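Local structure of polyketide synthase (3QIT) at residues 128-134 / 218-224; 100-104 / 269-273; 163-167 / 182-187; 16-22 / 54-60. The protein ends curacin A biosynthesis as a decarboxylating thioesterase, releasing the polyketide chain by hydrolysis and, with loss of sulfate and carbon dioxide, forming its terminal alkene. The contacts are given in a common frame with arbitrary orientation. Numbering follows the deposited sequence.

Interaction 1 (128-134 / 218-224); sequences LPLPAEE and GGRSQYL
In this alpha/beta-hydrolase fold, the extended loop that leaves strand 120-126 runs over the first turn of helix 220-229. G219 holds the N-cap position, R220-L224 are helical, and CA atoms come closest at P131-R220, 4.9 Å. The loop keeps phi between -60° and -124° and psi between 119° and 167° throughout. L128 (chi1 t, chi2 p) packs CD1 3.4 Å from Y223 OH; the hydroxyl itself hydrogen-bonds T110 on helix 104-115. P129 O accepts a 2.6 Å hydrogen bond from a water, which is weakly bonded in turn to Y223 OH at 2.9 Å. L130 (m, t) drops between side chains: its CD2 is 3.9 Å from both Y223 CD2, at the ring edge, and L224 CD2, while CD1 lies over one face of the R220 guanidinium. P131 packs its CD 3.6 Å from Y223 CD2. Beyond it the fit opens toward solvent. R220, all-trans through chi3, stretches alongside A132 and E133; E133 OE1 stays 4.2 Å from R220 NE and well out of the guanidinium plane, so only opposite charges are near and no N-H points at the oxygen. E134 OE2 approaches G219 CA at 3.9 Å. The single direct hydrogen bond between the segments runs from R220 NH1 to P131 O, 3.1 Å.

Interaction 2 (100-104 / 269-273); sequences VGHSM and HNLHI
H102 slides its imidazole between two other histidines: H272 CE1 lies over one of its faces, 3.5 Å from H102 CE1, while H102 NE2 lies over a face of the H269 ring. Both pairings are oblique, with centroids 4.3 Å apart and planes at 39° for H102-H272, 4.7 Å and 44° for H102-H269. The chi1 values are t for H102 and H269, p for H272. H102 NE2 donates a 2.8 Å hydrogen bond to H269 O, fixing the backbone just before the inverse gamma turn centred on N270; N270 OD1 is 3.6 Å from H102 CE1. Nearest CA pairs are H102-H272, 7.7 Å, and S103-H269, 8.2 Å. S103 has the strained phi/psi of 55/-121 expected of a nucleophile elbow, consistent with its place in G101-x-S103-x-G105. Its OG (chi1 t) is 3.4 Å from H269 NE2, and one water lies 2.9 Å from S103 OG and 3.0 Å from H269 NE2, hydrogen-bonded to both. H269 ND1 hydrogen-bonds E127, so S103, H269 and E127 probably form the catalytic triad; H272 NE2 bonds E37. Strand 97-102, held between strands 28-32 and 120-126 of the central sheet, thus delivers S103 to the start of helix 104-115, facing the loop that leads into helix 271-274.

Interaction 3 (163-167 / 182-187); sequences VATAA and SYILAQ
Helices 163-173 and 179-188 meet through small side chains, the short segments crossing at 116° with their axes 8.4 Å apart. Both are regular alpha-helix, and the closest CA pair is A167-Y183, 5.0 Å. A167 is the bump that gets deepest: its CB settles against the backbone of the other helix, 3.6 Å from S182 O and 3.8 Å from Y183 CA. A186 answers it, pushing CB into the hollow between V163, A166 and A167, at 3.8 Å from V163 CG1, 4.1 Å from A166 CB and 3.6 Å from A167 N. One turn before A167, V163 (chi1 t) reaches across with CG1 to Q187 N, 3.7 Å, and to Y183 CE1, 3.9 Å; the Y183 ring (chi1 t) flanks the outer side of the contact, its CE1 4.5 Å from A164 N. L170 and T190 continue the packing around A186 and A166. The contact joins two consecutive helices of the region inserted between sheet strands 120-126 and 234-239. Hydrogen bonds between the segments are absent and S182 OG turns to E179 O, so the fit rests on van der Waals closeness that alanines permit.

Interaction 4 (16-22 / 54-60); sequences ICLCSWG and YRVVAPD
W21, D60 and R55 bury the most surface (76, 67 and 63 Å²) in an antiparallel pairing of strands 14-21 and 55-59 in the central alpha/beta-hydrolase sheet. The axes are 4.5 Å apart at 154°. C19-A58 and W21-V56 are hydrogen-bonded pairs (CA-CA 5.1 and 5.2 Å), L18-P59 and S20-V57 non-hydrogen-bonded (4.3 and 4.5 Å). W21 (chi1 m, chi2 -99°) spreads its indole on the face shared with C19, V56 and A58: CE3 lies 4.0 Å from V56 CG1, CZ3 3.9 Å from A58 CB, and NE1 bonds Q43 on helix 43-51. Its backbone pairs with V56, N to O 3.0 Å and O to N 2.9 Å; C19 does the same with A58, N to O 3.1 Å and O to N 2.8 Å. D60 extends the ladder, its N 2.9 Å from C17 O, with OD2 3.3 Å from C17 CB. At the other end R55 (t, p, t) curls back so that NH1 gives G22 O a 2.8 Å hydrogen bond. L18 CD2 reaches P59 CB, 3.8 Å, on the opposite face. Main-chain bonds therefore set the register, apolar contacts fill both faces, and the charged side chains sit at the two ends, R55 bonding across the pair while the D60 carboxylate turns to R188 and G39 N outside it.

From the N terminus, interaction 4 closes first, pairing strands 14-21 and 55-59 across a 31-residue gap and finishing before the others begin. Interaction 2 then opens at strand 97-102 and does not close until helix 271-274, so it brackets interactions 1 and 3. Within that span interaction 1 joins the loop after strand 120-126 to helix 220-229, and within interaction 1 lies interaction 3, a short link between consecutive helices. None of them cross. Interactions 2 and 4 reach the same sheet, centres 16 Å apart. Interactions 1 and 2 touch where P129 CD meets S103 O at 3.4 Å, whereas interactions 1 and 3 lie on opposite sides of the chain's centre, about 34 Å between centres.

Interaction 1 (128-134 / 218-224)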
loop_
_atom_site.group_PDB
_atom_site.type_symbol
_atom_site.label_atom_id
_atom_site.label_comp_id
_atom_site.label_asym_id
_atom_site.label_seq_id
_atom_site.Cartn_x
_atom_site.Cartn_y
_atom_site.Cartn_z
ATOM N N LEU B 128 -17.780 13.871 7.835
ATOM C CA LEU B 128 -16.347 13.663 7.942
ATOM C C LEU B 128 -16.035 12.951 9.245
ATOM O O LEU B 128 -16.422 13.417 10.300
ATOM C CB LEU B 128 -15.625 15.021 7.906
ATOM C CG LEU B 128 -14.103 14.927 8.014
ATOM C CD1 LEU B 128 -13.483 14.460 6.677
ATOM C CD2 LEU B 128 -13.533 16.278 8.476
ATOM N N PRO B 129 -15.351 11.790 9.165
ATOM C CA PRO B 129 -14.965 11.129 10.428
ATOM C C PRO B 129 -13.665 11.697 10.997
ATOM O O PRO B 129 -12.956 12.445 10.325
ATOM C CB PRO B 129 -14.796 9.656 10.020
ATOM C CG PRO B 129 -14.653 9.647 8.511
ATOM C CD PRO B 129 -14.996 11.015 7.964
ATOM N N LEU B 130 -13.370 11.369 12.249
ATOM C CA LEU B 130 -12.059 11.650 12.800
ATOM C C LEU B 130 -11.529 10.309 13.289
ATOM O O LEU B 130 -12.309 9.507 13.825
ATOM C CB LEU B 130 -12.150 12.624 13.973
ATOM C CG LEU B 130 -12.255 14.130 13.731
ATOM C CD1 LEU B 130 -12.133 14.876 15.075
ATOM C CD2 LEU B 130 -11.193 14.612 12.747
ATOM N N PRO B 131 -10.227 10.056 13.084
ATOM C CA PRO B 131 -9.584 8.876 13.674
ATOM C C PRO B 131 -9.667 8.904 15.193
ATOM O O PRO B 131 -9.531 9.972 15.812
ATOM C CB PRO B 131 -8.123 9.017 13.232
ATOM C CG PRO B 131 -8.153 9.895 12.040
ATOM C CD PRO B 131 -9.278 10.851 12.282
ATOM N N ALA B 132 -9.895 7.740 15.797
ATOM C CA ALA B 132 -9.935 7.634 17.258
ATOM C C ALA B 132 -8.567 7.941 17.871
ATOM O O ALA B 132 -7.525 7.701 17.247
ATOM C CB ALA B 132 -10.407 6.247 17.679
ATOM N N GLU B 133 -8.583 8.502 19.077
ATOM C CA GLU B 133 -7.384 8.640 19.884
ATOM C C GLU B 133 -6.934 7.216 20.208
ATOM O O GLU B 133 -7.682 6.456 20.824
ATOM C CB GLU B 133 -7.695 9.430 21.164
ATOM C CG GLU B 133 -6.496 9.723 22.067
ATOM C CD GLU B 133 -5.582 10.811 21.520
ATOM O OE1 GLU B 133 -6.090 11.818 20.979
ATOM O OE2 GLU B 133 -4.348 10.661 21.642
ATOM N N GLU B 134 -5.731 6.861 19.761
ATOM C CA GLU B 134 -5.200 5.494 19.877
ATOM C C GLU B 134 -4.516 5.234 21.225
ATOM O O GLU B 134 -3.870 6.127 21.772
ATOM C CB GLU B 134 -4.226 5.215 18.719
ATOM C CG GLU B 134 -3.038 6.199 18.624
ATOM C CD GLU B 134 -2.621 6.528 17.187
ATOM O OE1 GLU B 134 -3.091 5.853 16.243
ATOM O OE2 GLU B 134 -1.816 7.471 17.007
ATOM N N GLY B 218 -0.528 8.130 10.274
ATOM C CA GLY B 218 -0.304 9.307 11.113
ATOM C C GLY B 218 -1.038 9.374 12.444
ATOM O O GLY B 218 -0.464 9.806 13.446
ATOM N N GLY B 219 -2.308 8.965 12.455
ATOM C CA GLY B 219 -3.152 9.043 13.660
ATOM C C GLY B 219 -3.956 10.331 13.775
ATOM O O GLY B 219 -3.786 11.243 12.967
ATOM N N ARG B 220 -4.819 10.404 14.790
ATOM C CA ARG B 220 -5.702 11.559 15.024
ATOM C C ARG B 220 -4.973 12.901 14.957
ATOM O O ARG B 220 -5.406 13.813 14.253
ATOM C CB ARG B 220 -6.435 11.412 16.364
ATOM C CG ARG B 220 -7.441 12.512 16.687
ATOM C CD ARG B 220 -8.054 12.273 18.060
ATOM N NE ARG B 220 -9.076 13.255 18.417
ATOM C CZ ARG B 220 -10.387 13.076 18.269
ATOM N NH1 ARG B 220 -10.863 11.948 17.744
ATOM N NH2 ARG B 220 -11.229 14.037 18.637
ATOM N N SER B 221 -3.863 13.005 15.685
ATOM C CA SER B 221 -3.072 14.234 15.760
ATOM C C SER B 221 -2.592 14.717 14.383
ATOM O O SER B 221 -2.796 15.875 14.015
ATOM C CB SER B 221 -1.880 14.019 16.698
ATOM O OG SER B 221 -1.203 15.236 16.926
ATOM N N GLN B 222 -1.978 13.815 13.624
ATOM C CA GLN B 222 -1.485 14.126 12.281
ATOM C C GLN B 222 -2.625 14.552 11.346
ATOM O O GLN B 222 -2.479 15.505 10.566
ATOM C CB GLN B 222 -0.740 12.920 11.697
ATOM C CG GLN B 222 0.054 13.211 10.429
ATOM C CD GLN B 222 1.489 13.655 10.710
ATOM O OE1 GLN B 222 1.729 14.657 11.391
ATOM N NE2 GLN B 222 2.452 12.912 10.167
ATOM N N TYR B 223 -3.749 13.841 11.437
ATOM C CA TYR B 223 -4.908 14.133 10.601
ATOM C C TYR B 223 -5.450 15.537 10.844
ATOM O O TYR B 223 -5.796 16.235 9.897
ATOM C CB TYR B 223 -6.029 13.094 10.759
ATOM C CG TYR B 223 -7.141 13.345 9.766
ATOM C CD1 TYR B 223 -6.865 13.358 8.398
ATOM C CD2 TYR B 223 -8.440 13.636 10.184
ATOM C CE1 TYR B 223 -7.849 13.610 7.456
ATOM C CE2 TYR B 223 -9.459 13.889 9.238
ATOM C CZ TYR B 223 -9.143 13.876 7.873
ATOM O OH TYR B 223 -10.098 14.136 6.907
ATOM N N LEU B 224 -5.521 15.946 12.108
ATOM C CA LEU B 224 -5.965 17.299 12.436
ATOM C C LEU B 224 -5.026 18.336 11.826
ATOM O O LEU B 224 -5.470 19.401 11.387
ATOM C CB LEU B 224 -6.065 17.498 13.953
ATOM C CG LEU B 224 -7.141 16.693 14.698
ATOM C CD1 LEU B 224 -7.056 16.954 16.202
ATOM C CD2 LEU B 224 -8.536 17.022 14.170
HETATM O O HOH W 1 -11.673 12.082 8.107
#

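Interaction 2 (100-104 / 269-273)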
loop_
_atom_site.group_PDB
_atom_site.type_symbol
_atom_site.label_atom_id
_atom_site.label_comp_id
_atom_site.label_asym_id
_atom_site.label_seq_id
_atom_site.Cartn_x
_atom_site.Cartn_y
_atom_site.Cartn_z
ATOM N N VAL B 100 -16.954 16.856 -3.474
ATOM C CA VAL B 100 -17.896 16.444 -2.437
ATOM C C VAL B 100 -17.485 15.029 -2.029
ATOM O O VAL B 100 -17.187 14.194 -2.893
ATOM C CB VAL B 100 -19.326 16.389 -2.978
ATOM C CG1 VAL B 100 -20.311 16.085 -1.823
ATOM C CG2 VAL B 100 -19.676 17.726 -3.665
ATOM N N GLY B 101 -17.464 14.738 -0.737
ATOM C CA GLY B 101 -17.105 13.375 -0.287
ATOM C C GLY B 101 -17.990 12.998 0.863
ATOM O O GLY B 101 -18.398 13.874 1.622
ATOM N N HIS B 102 -18.300 11.709 0.989
ATOM C CA HIS B 102 -19.135 11.215 2.086
ATOM C C HIS B 102 -18.358 10.189 2.925
ATOM O O HIS B 102 -17.847 9.202 2.380
ATOM C CB HIS B 102 -20.379 10.513 1.555
ATOM C CG HIS B 102 -21.190 9.868 2.637
ATOM N ND1 HIS B 102 -21.303 8.502 2.773
ATOM C CD2 HIS B 102 -21.907 10.410 3.648
ATOM C CE1 HIS B 102 -22.065 8.230 3.822
ATOM N NE2 HIS B 102 -22.433 9.366 4.378
ATOM N N SER B 103 -18.305 10.413 4.234
ATOM C CA SER B 103 -17.623 9.468 5.181
ATOM C C SER B 103 -16.159 9.187 4.800
ATOM O O SER B 103 -15.366 10.127 4.752
ATOM C CB SER B 103 -18.444 8.187 5.333
ATOM O OG SER B 103 -17.973 7.453 6.451
ATOM N N MET B 104 -15.761 7.928 4.540
ATOM C CA MET B 104 -14.401 7.705 3.982
ATOM C C MET B 104 -14.088 8.586 2.757
ATOM O O MET B 104 -12.947 9.040 2.575
ATOM C CB MET B 104 -14.131 6.230 3.632
ATOM C CG MET B 104 -12.706 6.013 3.101
ATOM S SD MET B 104 -12.405 4.294 2.607
ATOM C CE MET B 104 -13.266 4.262 1.044
ATOM N N HIS B 269 -26.391 9.452 9.204
ATOM C CA HIS B 269 -25.083 9.394 8.578
ATOM C C HIS B 269 -25.179 9.436 7.059
ATOM O O HIS B 269 -24.320 10.029 6.379
ATOM C CB HIS B 269 -24.363 8.113 9.017
ATOM C CG HIS B 269 -23.017 7.940 8.390
ATOM N ND1 HIS B 269 -21.986 8.838 8.583
ATOM C CD2 HIS B 269 -22.526 6.966 7.588
ATOM C CE1 HIS B 269 -20.923 8.430 7.908
ATOM N NE2 HIS B 269 -21.221 7.293 7.307
ATOM N N ASN B 270 -26.235 8.827 6.534
ATOM C CA ASN B 270 -26.325 8.611 5.095
ATOM C C ASN B 270 -27.082 9.716 4.377
ATOM O O ASN B 270 -28.122 9.494 3.751
ATOM C CB ASN B 270 -26.907 7.227 4.846
ATOM C CG ASN B 270 -25.941 6.145 5.248
ATOM O OD1 ASN B 270 -24.795 6.120 4.776
ATOM N ND2 ASN B 270 -26.373 5.269 6.138
ATOM N N LEU B 271 -26.528 10.918 4.466
ATOM C CA LEU B 271 -27.191 12.124 3.959
ATOM C C LEU B 271 -27.369 12.142 2.445
ATOM O O LEU B 271 -28.288 12.777 1.924
ATOM C CB LEU B 271 -26.434 13.373 4.413
ATOM C CG LEU B 271 -26.507 13.764 5.893
ATOM C CD1 LEU B 271 -25.646 15.005 6.145
ATOM C CD2 LEU B 271 -27.942 14.010 6.363
ATOM N N HIS B 272 -26.499 11.441 1.722
ATOM C CA HIS B 272 -26.644 11.338 0.277
ATOM C C HIS B 272 -27.941 10.637 -0.120
ATOM O O HIS B 272 -28.407 10.787 -1.255
ATOM C CB HIS B 272 -25.412 10.645 -0.347
ATOM C CG HIS B 272 -25.161 9.268 0.172
ATOM N ND1 HIS B 272 -25.065 8.985 1.520
ATOM C CD2 HIS B 272 -24.965 8.093 -0.472
ATOM C CE1 HIS B 272 -24.831 7.695 1.680
ATOM N NE2 HIS B 272 -24.765 7.134 0.486
ATOM N N ILE B 273 -28.554 9.922 0.833
ATOM C CA ILE B 273 -29.843 9.284 0.594
ATOM C C ILE B 273 -30.937 10.020 1.390
ATOM O O ILE B 273 -31.993 10.365 0.829
ATOM C CB ILE B 273 -29.824 7.787 1.001
ATOM C CG1 ILE B 273 -28.624 7.072 0.356
ATOM C CG2 ILE B 273 -31.157 7.106 0.661
ATOM C CD1 ILE B 273 -28.546 7.197 -1.147
HETATM O O HOH W 2 -19.766 5.275 5.719
#

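Interaction 3 (163-167 / 182-187)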
loop_
_atom_site.group_PDB
_atom_site.type_symbol
_atom_site.label_atom_id
_atom_site.label_comp_id
_atom_site.label_asym_id
_atom_site.label_seq_id
_atom_site.Cartn_x
_atom_site.Cartn_y
_atom_site.Cartn_z
ATOM N N VAL B 163 -31.761 -10.772 -6.609
ATOM C CA VAL B 163 -31.331 -9.383 -6.464
ATOM C C VAL B 163 -32.227 -8.655 -5.468
ATOM O O VAL B 163 -31.746 -7.807 -4.725
ATOM C CB VAL B 163 -31.288 -8.637 -7.845
ATOM C CG1 VAL B 163 -30.952 -7.145 -7.660
ATOM C CG2 VAL B 163 -30.265 -9.286 -8.738
ATOM N N ALA B 164 -33.516 -9.011 -5.431
ATOM C CA ALA B 164 -34.464 -8.397 -4.486
ATOM C C ALA B 164 -33.994 -8.566 -3.027
ATOM O O ALA B 164 -34.178 -7.677 -2.209
ATOM C CB ALA B 164 -35.848 -9.012 -4.648
ATOM N N THR B 165 -33.413 -9.719 -2.721
ATOM C CA THR B 165 -32.891 -9.989 -1.371
ATOM C C THR B 165 -31.677 -9.100 -1.065
ATOM O O THR B 165 -31.568 -8.551 0.029
ATOM C CB THR B 165 -32.592 -11.484 -1.186
ATOM O OG1 THR B 165 -33.811 -12.230 -1.355
ATOM C CG2 THR B 165 -32.008 -11.759 0.203
ATOM N N ALA B 166 -30.808 -8.896 -2.067
ATOM C CA ALA B 166 -29.660 -8.010 -1.904
ATOM C C ALA B 166 -30.159 -6.600 -1.710
ATOM O O ALA B 166 -29.641 -5.864 -0.857
ATOM C CB ALA B 166 -28.733 -8.065 -3.130
ATOM N N ALA B 167 -31.160 -6.203 -2.502
ATOM C CA ALA B 167 -31.720 -4.855 -2.340
ATOM C C ALA B 167 -32.315 -4.660 -0.954
ATOM O O ALA B 167 -32.168 -3.591 -0.383
ATOM C CB ALA B 167 -32.781 -4.576 -3.404
ATOM N N SER B 182 -33.022 1.219 -3.984
ATOM C CA SER B 182 -32.335 0.054 -3.402
ATOM C C SER B 182 -32.141 -1.031 -4.472
ATOM O O SER B 182 -31.079 -1.684 -4.575
ATOM C CB SER B 182 -33.081 -0.475 -2.162
ATOM O OG SER B 182 -34.228 -1.213 -2.528
ATOM N N TYR B 183 -33.148 -1.214 -5.298
ATOM C CA TYR B 183 -33.062 -2.180 -6.381
ATOM C C TYR B 183 -32.041 -1.784 -7.448
ATOM O O TYR B 183 -31.231 -2.593 -7.857
ATOM C CB TYR B 183 -34.442 -2.387 -7.012
ATOM C CG TYR B 183 -34.408 -3.519 -7.989
ATOM C CD1 TYR B 183 -34.617 -4.841 -7.560
ATOM C CD2 TYR B 183 -34.079 -3.293 -9.320
ATOM C CE1 TYR B 183 -34.554 -5.900 -8.461
ATOM C CE2 TYR B 183 -34.012 -4.334 -10.227
ATOM C CZ TYR B 183 -34.247 -5.627 -9.797
ATOM O OH TYR B 183 -34.177 -6.640 -10.715
ATOM N N ILE B 184 -32.083 -0.532 -7.891
ATOM C CA ILE B 184 -31.121 -0.001 -8.847
ATOM C C ILE B 184 -29.639 -0.213 -8.379
ATOM O O ILE B 184 -28.751 -0.631 -9.164
ATOM C CB ILE B 184 -31.498 1.495 -9.112
ATOM C CG1 ILE B 184 -32.722 1.526 -10.053
ATOM C CG2 ILE B 184 -30.328 2.296 -9.661
ATOM C CD1 ILE B 184 -33.468 2.856 -10.081
ATOM N N LEU B 185 -29.397 0.049 -7.106
ATOM C CA LEU B 185 -28.050 -0.116 -6.516
ATOM C C LEU B 185 -27.632 -1.591 -6.516
ATOM O O LEU B 185 -26.566 -1.928 -6.996
ATOM C CB LEU B 185 -28.046 0.428 -5.103
ATOM C CG LEU B 185 -28.122 1.959 -5.034
ATOM C CD1 LEU B 185 -28.498 2.379 -3.607
ATOM C CD2 LEU B 185 -26.813 2.568 -5.450
ATOM N N ALA B 186 -28.531 -2.463 -6.054
ATOM C CA ALA B 186 -28.230 -3.911 -5.994
ATOM C C ALA B 186 -28.001 -4.522 -7.381
ATOM O O ALA B 186 -27.130 -5.368 -7.552
ATOM C CB ALA B 186 -29.349 -4.666 -5.249
ATOM N N GLN B 187 -28.837 -4.129 -8.353
ATOM C CA GLN B 187 -28.698 -4.474 -9.760
ATOM C C GLN B 187 -27.287 -4.238 -10.270
ATOM O O GLN B 187 -26.714 -5.091 -10.946
ATOM C CB GLN B 187 -29.709 -3.588 -10.536
ATOM C CG GLN B 187 -29.793 -3.672 -12.047
ATOM C CD GLN B 187 -30.950 -2.774 -12.579
ATOM O OE1 GLN B 187 -30.885 -1.549 -12.504
ATOM N NE2 GLN B 187 -31.996 -3.394 -13.099
#

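Interaction 4 (16-22 / 54-60)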
loop_
_atom_site.group_PDB
_atom_site.type_symbol
_atom_site.label_atom_id
_atom_site.label_comp_id
_atom_site.label_asym_id
_atom_site.label_seq_id
_atom_site.Cartn_x
_atom_site.Cartn_y
_atom_site.Cartn_z
ATOM N N ILE B 16 -10.869 2.195 -14.032
ATOM C CA ILE B 16 -11.690 3.023 -13.142
ATOM C C ILE B 16 -13.014 3.291 -13.859
ATOM O O ILE B 16 -13.009 3.845 -14.936
ATOM C CB ILE B 16 -11.008 4.378 -12.887
ATOM C CG1 ILE B 16 -9.655 4.176 -12.180
ATOM C CG2 ILE B 16 -11.933 5.294 -12.018
ATOM C CD1 ILE B 16 -8.798 5.458 -12.159
ATOM N N CYS B 17 -14.136 2.971 -13.222
ATOM C CA CYS B 17 -15.442 3.338 -13.789
ATOM C C CYS B 17 -15.817 4.738 -13.312
ATOM O O CYS B 17 -15.858 4.989 -12.096
ATOM C CB CYS B 17 -16.533 2.363 -13.318
ATOM S SG CYS B 17 -18.147 2.791 -14.108
ATOM N N LEU B 18 -16.097 5.652 -14.251
ATOM C CA LEU B 18 -16.606 6.978 -13.880
ATOM C C LEU B 18 -18.101 7.036 -14.144
ATOM O O LEU B 18 -18.515 6.925 -15.287
ATOM C CB LEU B 18 -15.914 8.048 -14.737
ATOM C CG LEU B 18 -14.399 8.212 -14.596
ATOM C CD1 LEU B 18 -13.928 9.390 -15.486
ATOM C CD2 LEU B 18 -14.009 8.450 -13.167
ATOM N N CYS B 19 -18.913 7.187 -13.098
ATOM C CA CYS B 19 -20.344 7.362 -13.298
ATOM C C CYS B 19 -20.570 8.844 -13.489
ATOM O O CYS B 19 -19.975 9.653 -12.776
ATOM C CB CYS B 19 -21.135 6.929 -12.079
ATOM S SG CYS B 19 -20.914 5.191 -11.623
ATOM N N SER B 20 -21.389 9.218 -14.459
ATOM C CA SER B 20 -21.628 10.635 -14.680
ATOM C C SER B 20 -23.069 10.944 -15.058
ATOM O O SER B 20 -23.775 10.109 -15.636
ATOM C CB SER B 20 -20.677 11.201 -15.747
ATOM O OG SER B 20 -21.027 10.736 -17.033
ATOM N N TRP B 21 -23.493 12.159 -14.701
ATOM C CA TRP B 21 -24.810 12.672 -15.041
ATOM C C TRP B 21 -24.602 14.070 -15.582
ATOM O O TRP B 21 -23.730 14.800 -15.108
ATOM C CB TRP B 21 -25.718 12.761 -13.807
ATOM C CG TRP B 21 -25.988 11.465 -13.108
ATOM C CD1 TRP B 21 -27.093 10.685 -13.230
ATOM C CD2 TRP B 21 -25.134 10.812 -12.160
ATOM N NE1 TRP B 21 -26.986 9.581 -12.411
ATOM C CE2 TRP B 21 -25.803 9.646 -11.726
ATOM C CE3 TRP B 21 -23.888 11.126 -11.603
ATOM C CZ2 TRP B 21 -25.236 8.754 -10.791
ATOM C CZ3 TRP B 21 -23.317 10.234 -10.670
ATOM C CH2 TRP B 21 -24.009 9.084 -10.265
ATOM N N GLY B 22 -25.387 14.439 -16.586
ATOM C CA GLY B 22 -25.355 15.814 -17.092
ATOM C C GLY B 22 -24.447 15.974 -18.290
ATOM O O GLY B 22 -23.825 15.013 -18.719
ATOM N N TYR B 54 -24.914 21.222 -14.211
ATOM C CA TYR B 54 -23.637 20.684 -13.727
ATOM C C TYR B 54 -23.410 19.329 -14.333
ATOM O O TYR B 54 -24.376 18.640 -14.699
ATOM C CB TYR B 54 -23.587 20.595 -12.202
ATOM C CG TYR B 54 -23.462 21.959 -11.582
ATOM C CD1 TYR B 54 -24.598 22.722 -11.319
ATOM C CD2 TYR B 54 -22.212 22.519 -11.334
ATOM C CE1 TYR B 54 -24.495 23.995 -10.786
ATOM C CE2 TYR B 54 -22.098 23.803 -10.779
ATOM C CZ TYR B 54 -23.251 24.528 -10.517
ATOM O OH TYR B 54 -23.172 25.801 -9.986
ATOM N N ARG B 55 -22.128 19.012 -14.495
ATOM C CA ARG B 55 -21.633 17.691 -14.874
ATOM C C ARG B 55 -21.190 17.018 -13.562
ATOM O O ARG B 55 -20.220 17.430 -12.936
ATOM C CB ARG B 55 -20.463 17.840 -15.858
ATOM C CG ARG B 55 -19.737 16.535 -16.209
ATOM C CD ARG B 55 -20.609 15.574 -16.976
ATOM N NE ARG B 55 -19.773 14.491 -17.511
ATOM C CZ ARG B 55 -20.202 13.545 -18.341
ATOM N NH1 ARG B 55 -21.461 13.530 -18.729
ATOM N NH2 ARG B 55 -19.371 12.592 -18.757
ATOM N N VAL B 56 -21.930 15.998 -13.138
ATOM C CA VAL B 56 -21.611 15.329 -11.873
ATOM C C VAL B 56 -20.847 14.043 -12.215
ATOM O O VAL B 56 -21.287 13.251 -13.031
ATOM C CB VAL B 56 -22.894 14.983 -11.075
ATOM C CG1 VAL B 56 -22.542 14.383 -9.742
ATOM C CG2 VAL B 56 -23.797 16.252 -10.905
ATOM N N VAL B 57 -19.693 13.872 -11.591
ATOM C CA VAL B 57 -18.840 12.725 -11.864
ATOM C C VAL B 57 -18.573 12.024 -10.524
ATOM O O VAL B 57 -18.129 12.656 -9.566
ATOM C CB VAL B 57 -17.495 13.172 -12.485
ATOM C CG1 VAL B 57 -16.547 11.984 -12.613
ATOM C CG2 VAL B 57 -17.703 13.825 -13.852
ATOM N N ALA B 58 -18.840 10.711 -10.469
ATOM C CA ALA B 58 -18.663 9.940 -9.254
ATOM C C ALA B 58 -17.916 8.654 -9.634
ATOM O O ALA B 58 -18.529 7.713 -10.112
ATOM C CB ALA B 58 -20.038 9.618 -8.599
ATOM N N PRO B 59 -16.606 8.604 -9.390
ATOM C CA PRO B 59 -15.826 7.378 -9.680
ATOM C C PRO B 59 -16.198 6.284 -8.708
ATOM O O PRO B 59 -16.498 6.556 -7.534
ATOM C CB PRO B 59 -14.377 7.801 -9.422
ATOM C CG PRO B 59 -14.478 8.975 -8.529
ATOM C CD PRO B 59 -15.747 9.686 -8.872
ATOM N N ASP B 60 -16.185 5.041 -9.194
ATOM C CA ASP B 60 -16.196 3.898 -8.288
ATOM C C ASP B 60 -14.752 3.745 -7.772
ATOM O O ASP B 60 -13.798 3.624 -8.561
ATOM C CB ASP B 60 -16.570 2.605 -9.037
ATOM C CG ASP B 60 -18.048 2.519 -9.443
ATOM O OD1 ASP B 60 -18.952 2.959 -8.707
ATOM O OD2 ASP B 60 -18.309 1.964 -10.535
#